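Local structure of exoribonuclease II, mitochondrial (Candida glabrata, 6F3H) at residues H323-M326 against Y327-Q330. The protein degrades RNA in mitochondria as a 3' to 5' exoribonuclease of the RNB family, the nuclease component of the mtEXO degradosome. The protein carries 1 engineered substitution. Numbering follows the deposited sequence.
Sequences HIDM and YRDQ
The side chains of I324, just before the first turn, and Y327, shared by both, lie side by side in a loop of two overlapping type I beta turns, D325 to R328 and Y327 to Q330, which carry the chain from helix 311-322 to helix 334-343. Successive turns can sort neighbouring side chains to different sides, and this loop is a compact instance, joining helices far from the magnesium site. The apolar side of the loop is built round the Y327 ring: CG2 of I324 meets its edge, 3.5 Å from CD2 and near the ring plane, while CB of M326 stands 4.1 Å above one face, displaced toward the rim. With CG1 of I324 taking the place beside the backbone nitrogen, CG2 is left to turn to the ring edge. The bent selenomethionine chain of M326, poorly ordered, brings SE to 5.2 Å from the ring centroid in an oblique Met-aromatic contact. Beyond the loop, I324 packs on helix 251-281, whereas Y327 rests on helix 334-343 and its hydroxyl is hydrogen-bonded to E343.

The polar side belongs to D325 and R328, which run alongside each other. Their carboxylate and guanidinium planes are turned 69° apart, and the salt bridge from R328 NH2 to D325 OD1 is long and doubtful, because the position of OD1 is less sure. A bend at chi3 (-62°) folds the arginine back over the first turn, and its NE makes a weak hydrogen bond to the carbonyl of R322. Closing that turn, R328 N bonds to D325 O at 3.3 Å. Q330 then reaches back across the second turn: its NE2 donates to M326 O, which lies only 6° out of the glutamine's amide plane.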
loop_
_atom_site.group_PDB
_atom_site.type_symbol
_atom_site.label_atom_id
_atom_site.label_comp_id
_atom_site.label_asym_id
_atom_site.label_seq_id
_atom_site.Cartn_x
_atom_site.Cartn_y
_atom_site.Cartn_z
ATOM N N HIS A 323 -37.016 -10.195 -2.219
ATOM C CA HIS A 323 -37.881 -10.994 -3.060
ATOM C C HIS A 323 -37.388 -12.411 -3.289
ATOM O O HIS A 323 -37.986 -13.116 -4.103
ATOM C CB HIS A 323 -38.085 -10.308 -4.395
ATOM C CG HIS A 323 -39.040 -9.166 -4.332
ATOM N ND1 HIS A 323 -38.663 -7.911 -3.914
ATOM C CD2 HIS A 323 -40.366 -9.098 -4.577
ATOM C CE1 HIS A 323 -39.706 -7.106 -3.942
ATOM N NE2 HIS A 323 -40.753 -7.804 -4.337
ATOM N N ILE A 324 -36.285 -12.832 -2.676
ATOM C CA ILE A 324 -35.733 -14.167 -2.899
ATOM C C ILE A 324 -35.781 -14.955 -1.599
ATOM O O ILE A 324 -35.281 -14.487 -0.573
ATOM C CB ILE A 324 -34.298 -14.099 -3.447
ATOM C CG1 ILE A 324 -34.302 -13.525 -4.855
ATOM C CG2 ILE A 324 -33.698 -15.477 -3.493
ATOM C CD1 ILE A 324 -33.042 -12.899 -5.222
ATOM N N ASP A 325 -36.319 -16.174 -1.656
ATOM C CA ASP A 325 -36.674 -16.896 -0.435
ATOM C C ASP A 325 -35.482 -17.089 0.476
ATOM O O ASP A 325 -35.504 -16.696 1.646
ATOM C CB ASP A 325 -37.264 -18.254 -0.780
ATOM C CG ASP A 325 -38.509 -18.137 -1.590
ATOM O OD1 ASP A 325 -38.434 -17.570 -2.691
ATOM O OD2 ASP A 325 -39.564 -18.604 -1.121
HETATM N N MSE A 326 -34.449 -17.728 -0.032
HETATM C CA MSE A 326 -33.314 -18.071 0.789
HETATM C C MSE A 326 -32.707 -16.857 1.444
HETATM O O MSE A 326 -32.346 -16.876 2.613
HETATM C CB MSE A 326 -32.283 -18.750 -0.065
HETATM C CG MSE A 326 -32.841 -19.949 -0.743
HETATM SE SE MSE A 326 -31.423 -20.637 -1.826
HETATM C CE MSE A 326 -31.885 -19.726 -3.485
ATOM N N TYR A 327 -32.591 -15.794 0.665
ATOM C CA TYR A 327 -31.825 -14.626 1.055
ATOM C C TYR A 327 -32.676 -13.561 1.690
ATOM O O TYR A 327 -32.188 -12.455 1.912
ATOM C CB TYR A 327 -31.133 -14.033 -0.160
ATOM C CG TYR A 327 -30.174 -14.977 -0.825
ATOM C CD1 TYR A 327 -28.954 -15.279 -0.246
ATOM C CD2 TYR A 327 -30.492 -15.588 -2.025
ATOM C CE1 TYR A 327 -28.067 -16.151 -0.856
ATOM C CE2 TYR A 327 -29.608 -16.464 -2.643
ATOM C CZ TYR A 327 -28.399 -16.741 -2.053
ATOM O OH TYR A 327 -27.512 -17.609 -2.649
ATOM N N ARG A 328 -33.930 -13.863 1.996
ATOM C CA ARG A 328 -34.891 -12.786 2.159
ATOM C C ARG A 328 -34.649 -11.970 3.424
ATOM O O ARG A 328 -34.743 -10.736 3.389
ATOM C CB ARG A 328 -36.302 -13.363 2.135
ATOM C CG ARG A 328 -37.375 -12.335 2.363
ATOM C CD ARG A 328 -38.794 -12.900 2.202
ATOM N NE ARG A 328 -39.099 -13.411 0.870
ATOM C CZ ARG A 328 -39.280 -14.697 0.598
ATOM N NH1 ARG A 328 -39.161 -15.608 1.558
ATOM N NH2 ARG A 328 -39.567 -15.076 -0.639
ATOM N N ASP A 329 -34.308 -12.616 4.535
ATOM C CA ASP A 329 -34.269 -11.937 5.826
ATOM C C ASP A 329 -32.883 -11.444 6.238
ATOM O O ASP A 329 -32.738 -10.957 7.364
ATOM C CB ASP A 329 -34.838 -12.840 6.917
ATOM N N GLN A 330 -31.869 -11.566 5.378
ATOM C CA GLN A 330 -30.467 -11.474 5.774
ATOM C C GLN A 330 -29.821 -10.149 5.380
ATOM O O GLN A 330 -30.159 -9.555 4.353
ATOM C CB GLN A 330 -29.706 -12.617 5.133
ATOM C CG GLN A 330 -30.586 -13.825 4.966
ATOM C CD GLN A 330 -29.797 -15.086 4.772
ATOM O OE1 GLN A 330 -28.655 -15.192 5.233
ATOM N NE2 GLN A 330 -30.403 -16.070 4.109
#